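Local coordinates for protein similar to hydroxylamine oxidoreductase (Kuenenia stuttgartiensis, PDB 6H5L) that probably acts as an oxidoreductase, a multihaem c-type cytochrome forming part of a large reductase complex with an extended electron transfer pathway in an anammox bacterium, at residues A[306-312]-A[371-375]; A[377-381]-A[460-464]. One frame throughout, in Å; residues are numbered along the deposited sequence.

Contact 1 (A[306-312]-A[371-375]); sequences TVPPSNL and FQAHT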
ATOM      1  N   THR A 306     -19.991 -52.160  13.292  1.00 24.00           N
ATOM      2  CA  THR A 306     -20.107 -53.293  14.200  1.00 24.16           C
ATOM      3  C   THR A 306     -21.423 -54.042  14.051  1.00 25.11           C
ATOM      4  O   THR A 306     -21.433 -55.275  14.110  1.00 30.59           O
ATOM      5  CB  THR A 306     -19.960 -52.825  15.649  1.00 23.03           C
ATOM      6  OG1 THR A 306     -20.935 -51.812  15.926  1.00 25.13           O
ATOM      7  CG2 THR A 306     -18.570 -52.259  15.883  1.00 20.30           C
ATOM      8  N   VAL A 307     -22.527 -53.331  13.865  1.00 23.79           N
ATOM      9  CA  VAL A 307     -23.836 -53.990  13.779  1.00 20.68           C
ATOM     10  C   VAL A 307     -23.912 -54.786  12.482  1.00 25.37           C
ATOM     11  O   VAL A 307     -23.662 -54.228  11.399  1.00 26.00           O
ATOM     12  CB  VAL A 307     -24.959 -52.955  13.860  1.00 23.25           C
ATOM     13  CG1 VAL A 307     -26.303 -53.623  13.630  1.00 26.99           C
ATOM     14  CG2 VAL A 307     -24.934 -52.253  15.211  1.00 27.55           C
ATOM     15  N   PRO A 308     -24.238 -56.074  12.531  1.00 23.85           N
ATOM     16  CA  PRO A 308     -24.265 -56.884  11.308  1.00 27.18           C
ATOM     17  C   PRO A 308     -25.391 -56.450  10.389  1.00 26.28           C
ATOM     18  O   PRO A 308     -26.492 -56.121  10.853  1.00 27.12           O
ATOM     19  CB  PRO A 308     -24.498 -58.312  11.832  1.00 29.49           C
ATOM     20  CG  PRO A 308     -24.187 -58.256  13.303  1.00 25.76           C
ATOM     21  CD  PRO A 308     -24.554 -56.873  13.727  1.00 25.09           C
ATOM     22  N   PRO A 309     -25.160 -56.433   9.078  1.00 29.58           N
ATOM     23  CA  PRO A 309     -26.250 -56.144   8.140  1.00 28.38           C
ATOM     24  C   PRO A 309     -27.188 -57.333   7.987  1.00 24.96           C
ATOM     25  O   PRO A 309     -26.769 -58.492   8.034  1.00 26.39           O
ATOM     26  CB  PRO A 309     -25.514 -55.848   6.826  1.00 25.40           C
ATOM     27  CG  PRO A 309     -24.242 -56.624   6.936  1.00 23.15           C
ATOM     28  CD  PRO A 309     -23.861 -56.570   8.393  1.00 22.57           C
ATOM     29  N   SER A 310     -28.479 -57.027   7.801  1.00 24.55           N
ATOM     30  CA  SER A 310     -29.489 -58.064   7.614  1.00 23.67           C
ATOM     31  C   SER A 310     -29.430 -58.713   6.239  1.00 22.31           C
ATOM     32  O   SER A 310     -30.128 -59.707   6.009  1.00 31.02           O
ATOM     33  CB  SER A 310     -30.892 -57.491   7.833  1.00 20.12           C
ATOM     34  OG  SER A 310     -31.231 -56.554   6.823  1.00 27.92           O
ATOM     35  N   ASN A 311     -28.623 -58.178   5.325  1.00 24.82           N
ATOM     36  CA  ASN A 311     -28.534 -58.684   3.964  1.00 22.54           C
ATOM     37  C   ASN A 311     -27.539 -59.831   3.828  1.00 27.47           C
ATOM     38  O   ASN A 311     -27.118 -60.142   2.708  1.00 26.27           O
ATOM     39  CB  ASN A 311     -28.163 -57.548   3.007  1.00 22.06           C
ATOM     40  CG  ASN A 311     -28.880 -56.251   3.339  1.00 25.99           C
ATOM     41  OD1 ASN A 311     -28.331 -55.385   4.019  1.00 29.47           O
ATOM     42  ND2 ASN A 311     -30.112 -56.113   2.861  1.00 25.68           N
ATOM     43  N   LEU A 312     -27.151 -60.459   4.936  1.00 27.17           N
ATOM     44  CA  LEU A 312     -26.202 -61.561   4.915  1.00 27.10           C
ATOM     45  C   LEU A 312     -26.763 -62.754   5.673  1.00 33.78           C
ATOM     46  O   LEU A 312     -27.541 -62.605   6.620  1.00 28.15           O
ATOM     47  CB  LEU A 312     -24.848 -61.161   5.522  1.00 23.95           C
ATOM     48  CG  LEU A 312     -23.936 -60.276   4.674  1.00 22.74           C
ATOM     49  CD1 LEU A 312     -22.631 -59.999   5.405  1.00 22.13           C
ATOM     50  CD2 LEU A 312     -23.671 -60.923   3.324  1.00 25.78           C
ATOM     51  N   PHE A 371     -19.765 -55.983   3.273  1.00 24.52           N
ATOM     52  CA  PHE A 371     -20.400 -57.294   3.187  1.00 25.31           C
ATOM     53  C   PHE A 371     -19.375 -58.410   3.350  1.00 27.55           C
ATOM     54  O   PHE A 371     -19.600 -59.374   4.091  1.00 26.91           O
ATOM     55  CB  PHE A 371     -21.145 -57.430   1.857  1.00 22.85           C
ATOM     56  CG  PHE A 371     -22.430 -56.654   1.800  1.00 22.58           C
ATOM     57  CD1 PHE A 371     -23.257 -56.576   2.909  1.00 20.01           C
ATOM     58  CD2 PHE A 371     -22.809 -55.997   0.641  1.00 16.69           C
ATOM     59  CE1 PHE A 371     -24.441 -55.863   2.860  1.00 20.20           C
ATOM     60  CE2 PHE A 371     -23.991 -55.279   0.588  1.00 19.35           C
ATOM     61  CZ  PHE A 371     -24.808 -55.213   1.699  1.00 21.64           C
ATOM     62  N   GLN A 372     -18.233 -58.293   2.668  1.00 24.64           N
ATOM     63  CA  GLN A 372     -17.209 -59.325   2.778  1.00 24.74           C
ATOM     64  C   GLN A 372     -16.481 -59.252   4.115  1.00 22.58           C
ATOM     65  O   GLN A 372     -16.020 -60.280   4.624  1.00 32.27           O
ATOM     66  CB  GLN A 372     -16.222 -59.217   1.611  1.00 19.92           C
ATOM     67  CG  GLN A 372     -15.386 -57.946   1.579  1.00 25.27           C
ATOM     68  CD  GLN A 372     -14.101 -58.075   2.374  1.00 25.42           C
ATOM     69  OE1 GLN A 372     -13.415 -59.095   2.307  1.00 25.06           O
ATOM     70  NE2 GLN A 372     -13.772 -57.040   3.139  1.00 21.80           N
ATOM     71  N   ALA A 373     -16.375 -58.057   4.702  1.00 21.71           N
ATOM     72  CA  ALA A 373     -15.728 -57.936   6.004  1.00 24.34           C
ATOM     73  C   ALA A 373     -16.597 -58.528   7.108  1.00 25.40           C
ATOM     74  O   ALA A 373     -16.095 -59.253   7.979  1.00 25.89           O
ATOM     75  CB  ALA A 373     -15.399 -56.472   6.299  1.00 16.09           C
ATOM     76  N   HIS A 374     -17.903 -58.237   7.089  1.00 25.50           N
ATOM     77  CA  HIS A 374     -18.809 -58.879   8.037  1.00 30.30           C
ATOM     78  C   HIS A 374     -18.880 -60.382   7.823  1.00 25.44           C
ATOM     79  O   HIS A 374     -19.036 -61.132   8.792  1.00 22.51           O
ATOM     80  CB  HIS A 374     -20.206 -58.263   7.935  1.00 20.05           C
ATOM     81  CG  HIS A 374     -20.429 -57.115   8.872  1.00 24.87           C
ATOM     82  ND1 HIS A 374     -20.446 -55.802   8.456  1.00 22.26           N
ATOM     83  CD2 HIS A 374     -20.640 -57.088  10.207  1.00 24.46           C
ATOM     84  CE1 HIS A 374     -20.660 -55.015   9.494  1.00 26.63           C
ATOM     85  NE2 HIS A 374     -20.781 -55.771  10.570  1.00 26.42           N
ATOM     86  N   THR A 375     -18.778 -60.833   6.573  1.00 24.10           N
ATOM     87  CA  THR A 375     -18.695 -62.264   6.306  1.00 23.59           C
ATOM     88  C   THR A 375     -17.434 -62.857   6.919  1.00 26.53           C
ATOM     89  O   THR A 375     -17.477 -63.932   7.529  1.00 25.12           O
ATOM     90  CB  THR A 375     -18.731 -62.527   4.795  1.00 24.91           C
ATOM     91  OG1 THR A 375     -20.020 -62.167   4.277  1.00 25.10           O
ATOM     92  CG2 THR A 375     -18.453 -63.996   4.489  1.00 19.70           C
TER

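Contact 2 (A[377-381]-A[460-464]); sequences ADQAQ and YNRLW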
ATOM      1  N   ALA A 377     -15.781 -61.736   9.486  1.00 20.91           N
ATOM      2  CA  ALA A 377     -15.934 -61.753  10.935  1.00 20.69           C
ATOM      3  C   ALA A 377     -16.861 -62.876  11.383  1.00 25.90           C
ATOM      4  O   ALA A 377     -16.622 -63.510  12.417  1.00 29.90           O
ATOM      5  CB  ALA A 377     -16.449 -60.400  11.423  1.00 17.16           C
ATOM      6  N   ASP A 378     -17.921 -63.140  10.616  1.00 25.53           N
ATOM      7  CA  ASP A 378     -18.833 -64.224  10.961  1.00 23.83           C
ATOM      8  C   ASP A 378     -18.138 -65.579  10.895  1.00 29.26           C
ATOM      9  O   ASP A 378     -18.384 -66.450  11.737  1.00 33.69           O
ATOM     10  CB  ASP A 378     -20.050 -64.197  10.036  1.00 21.91           C
ATOM     11  CG  ASP A 378     -20.873 -65.468  10.120  1.00 27.11           C
ATOM     12  OD1 ASP A 378     -21.425 -65.750  11.204  1.00 21.32           O
ATOM     13  OD2 ASP A 378     -20.967 -66.182   9.099  1.00 25.88           O
ATOM     14  N   GLN A 379     -17.268 -65.776   9.902  1.00 30.84           N
ATOM     15  CA  GLN A 379     -16.537 -67.036   9.801  1.00 22.50           C
ATOM     16  C   GLN A 379     -15.605 -67.227  10.990  1.00 24.00           C
ATOM     17  O   GLN A 379     -15.441 -68.348  11.487  1.00 26.64           O
ATOM     18  CB  GLN A 379     -15.758 -67.084   8.487  1.00 15.53           C
ATOM     19  CG  GLN A 379     -16.643 -67.163   7.251  1.00 15.85           C
ATOM     20  CD  GLN A 379     -15.913 -66.779   5.977  1.00 33.84           C
ATOM     21  OE1 GLN A 379     -14.903 -66.077   6.012  1.00 36.74           O
ATOM     22  NE2 GLN A 379     -16.428 -67.236   4.841  1.00 41.47           N
ATOM     23  N   ALA A 380     -14.982 -66.144  11.457  1.00 27.78           N
ATOM     24  CA  ALA A 380     -14.121 -66.239  12.632  1.00 25.84           C
ATOM     25  C   ALA A 380     -14.933 -66.521  13.890  1.00 24.94           C
ATOM     26  O   ALA A 380     -14.489 -67.272  14.765  1.00 23.60           O
ATOM     27  CB  ALA A 380     -13.310 -64.954  12.796  1.00 21.58           C
ATOM     28  N   GLN A 381     -16.125 -65.928  13.998  1.00 20.77           N
ATOM     29  CA  GLN A 381     -16.968 -66.179  15.163  1.00 28.59           C
ATOM     30  C   GLN A 381     -17.478 -67.615  15.188  1.00 31.40           C
ATOM     31  O   GLN A 381     -17.688 -68.177  16.268  1.00 26.63           O
ATOM     32  CB  GLN A 381     -18.136 -65.194  15.191  1.00 20.02           C
ATOM     33  CG  GLN A 381     -18.936 -65.217  16.486  1.00 21.62           C
ATOM     34  CD  GLN A 381     -19.968 -64.108  16.560  1.00 25.08           C
ATOM     35  OE1 GLN A 381     -19.709 -62.974  16.156  1.00 25.91           O
ATOM     36  NE2 GLN A 381     -21.147 -64.432  17.076  1.00 28.94           N
ATOM     37  N   TYR A 460     -10.651 -62.490  18.107  1.00 18.28           N
ATOM     38  CA  TYR A 460     -11.839 -62.171  17.324  1.00 22.51           C
ATOM     39  C   TYR A 460     -12.328 -60.759  17.615  1.00 25.50           C
ATOM     40  O   TYR A 460     -12.764 -60.045  16.705  1.00 22.62           O
ATOM     41  CB  TYR A 460     -12.945 -63.190  17.602  1.00 20.20           C
ATOM     42  CG  TYR A 460     -14.265 -62.832  16.962  1.00 24.39           C
ATOM     43  CD1 TYR A 460     -14.351 -62.588  15.598  1.00 19.69           C
ATOM     44  CD2 TYR A 460     -15.425 -62.741  17.718  1.00 23.67           C
ATOM     45  CE1 TYR A 460     -15.555 -62.257  15.006  1.00 20.89           C
ATOM     46  CE2 TYR A 460     -16.634 -62.414  17.135  1.00 18.72           C
ATOM     47  CZ  TYR A 460     -16.693 -62.172  15.778  1.00 23.32           C
ATOM     48  OH  TYR A 460     -17.894 -61.846  15.191  1.00 22.79           O
ATOM     49  N   ASN A 461     -12.264 -60.339  18.882  1.00 21.86           N
ATOM     50  CA  ASN A 461     -12.667 -58.982  19.237  1.00 21.89           C
ATOM     51  C   ASN A 461     -11.863 -57.949  18.456  1.00 26.04           C
ATOM     52  O   ASN A 461     -12.419 -56.974  17.938  1.00 24.64           O
ATOM     53  CB  ASN A 461     -12.509 -58.762  20.741  1.00 21.69           C
ATOM     54  CG  ASN A 461     -13.648 -59.361  21.541  1.00 21.06           C
ATOM     55  OD1 ASN A 461     -14.734 -59.600  21.012  1.00 20.50           O
ATOM     56  ND2 ASN A 461     -13.409 -59.598  22.825  1.00 20.15           N
ATOM     57  N   ARG A 462     -10.547 -58.147  18.358  1.00 24.04           N
ATOM     58  CA  ARG A 462      -9.731 -57.237  17.561  1.00 20.50           C
ATOM     59  C   ARG A 462     -10.068 -57.331  16.079  1.00 23.19           C
ATOM     60  O   ARG A 462      -9.871 -56.360  15.338  1.00 24.68           O
ATOM     61  CB  ARG A 462      -8.248 -57.514  17.794  1.00 23.36           C
ATOM     62  CG  ARG A 462      -7.720 -56.999  19.127  1.00 18.15           C
ATOM     63  CD  ARG A 462      -6.218 -57.201  19.252  1.00 15.97           C
ATOM     64  NE  ARG A 462      -5.862 -58.614  19.310  1.00 26.84           N
ATOM     65  CZ  ARG A 462      -5.839 -59.330  20.429  1.00 31.90           C
ATOM     66  NH1 ARG A 462      -6.153 -58.762  21.586  1.00 17.15           N
ATOM     67  NH2 ARG A 462      -5.501 -60.612  20.393  1.00 30.16           N
ATOM     68  N   LEU A 463     -10.574 -58.480  15.629  1.00 22.64           N
ATOM     69  CA  LEU A 463     -10.945 -58.621  14.225  1.00 24.50           C
ATOM     70  C   LEU A 463     -12.143 -57.743  13.883  1.00 22.62           C
ATOM     71  O   LEU A 463     -12.108 -56.984  12.907  1.00 21.72           O
ATOM     72  CB  LEU A 463     -11.235 -60.091  13.905  1.00 17.75           C
ATOM     73  CG  LEU A 463     -11.340 -60.531  12.440  1.00 16.11           C
ATOM     74  CD1 LEU A 463     -11.037 -62.013  12.312  1.00 19.29           C
ATOM     75  CD2 LEU A 463     -12.712 -60.232  11.851  1.00 18.20           C
ATOM     76  N   TRP A 464     -13.214 -57.825  14.676  1.00 22.25           N
ATOM     77  CA  TRP A 464     -14.451 -57.140  14.326  1.00 20.71           C
ATOM     78  C   TRP A 464     -14.585 -55.755  14.946  1.00 20.53           C
ATOM     79  O   TRP A 464     -15.384 -54.952  14.451  1.00 20.36           O
ATOM     80  CB  TRP A 464     -15.666 -57.997  14.715  1.00 14.52           C
ATOM     81  CG  TRP A 464     -15.917 -58.117  16.191  1.00 22.14           C
ATOM     82  CD1 TRP A 464     -15.477 -59.107  17.020  1.00 24.50           C
ATOM     83  CD2 TRP A 464     -16.691 -57.229  17.005  1.00 23.08           C
ATOM     84  NE1 TRP A 464     -15.915 -58.882  18.303  1.00 20.86           N
ATOM     85  CE2 TRP A 464     -16.664 -57.735  18.319  1.00 20.36           C
ATOM     86  CE3 TRP A 464     -17.399 -56.050  16.752  1.00 19.06           C
ATOM     87  CZ2 TRP A 464     -17.313 -57.103  19.376  1.00 20.31           C
ATOM     88  CZ3 TRP A 464     -18.046 -55.425  17.802  1.00 25.52           C
ATOM     89  CH2 TRP A 464     -18.001 -55.954  19.098  1.00 17.71           C
TER

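Contact 1 (A[306-312]-A[371-375])
His374 and Phe371, one turn apart on helix 356-389 of the multihaem cytochrome fold, meet a proline-containing loop that packs on them chiefly through Pro309 and Leu312. Pro309 CD sits almost squarely over one face of the His374 imidazole, 3.5 Å from the ring centroid and 11° off its normal, a CH-pi contact. The carbonyl of Thr306 lies at that ring's edge, and ND1 turns back within the helix to a weak hydrogen bond with Met370 O. Replacing His374 by an alanine is likely to take away the flat surface under Pro309 CD and open a gap between loop and helix. Pro309 CB comes at the edge of the Phe371 ring near its plane, 4.1 Å from CE1; Leu312 CG approaches CD1 of the same ring obliquely, at 4.2 Å. Trp302 adds an edge-to-face partner to this ring. With CG anti to the carbonyl carbon (chi1 -75°), Leu312 brings its CD1 branch to the helix, 3.9 Å from His374 CB. Near this branch Phe371 O accepts two bonds from opposite faces of its plane, one from Thr375 N at 3.0 Å and one from Thr375 OG1 at 2.8 Å.

Contact 2 (A[377-381]-A[460-464])
Tyr460 bridges two nearly antiparallel segments, 377-381 of helix 356-389 and 460-464 of helix 455-476, whose local axes come within 10.0 Å at an angle of 169°. Its CB leaves the backbone toward the other helix, and CG, anti to the backbone N (chi1 173°), carries the ring across. CD1 packs on the methyl of Ala380, 3.8 Å from its CB. Next out, CE1 reaches the Ala377 side chain, 4.1 Å from its CB, and Gln381 N stands over one face of the ring. On the far branch CE2 runs beside the aliphatic part of Gln381, 3.7 Å from CG, and CZ lies close to Gln381 CB. At the tip the phenol OH donates to Gln381 OE1; the bond is modelled implausibly short, so its length is doubtful. The amide is turned 63° from the ring plane, and its other end, NE2, is hydrogen-bonded to Glu385. Beside the tyrosine, Leu463 spreads its two methyls over two alanines one turn apart: CD1 is 3.7 Å from Ala380 CB and CD2 is 3.8 Å from Ala377 CB. These small alanines admit the bulkier side chains of the partner helix. A third helix, 480-513, closes the bundle, with Ile498 touching both Ala380 and Tyr460, Met495 touching Ala380, and Met491 touching Leu463.

Contacts 1 and 2 have centres 11 Å apart on the same side of the chain's centre and share helix 356-389, which offers 371-375 to the loop and then 377-381 to helix 455-476. Along the chain they come in series: contact 1 closes before contact 2 opens. They also touch directly, Thr306 CG2 packing 3.7 Å from Trp464 CZ3, and Lys468 of helix 455-476 lies against both His374 and Ala377. One long helix thus packs against a loop and then a second helix in succession. The side chains of Thr306 and Trp464 each lie near a bound haem c, about 6 and 8 Å away, consistent with a junction between the helical bundle and the haem-bearing part.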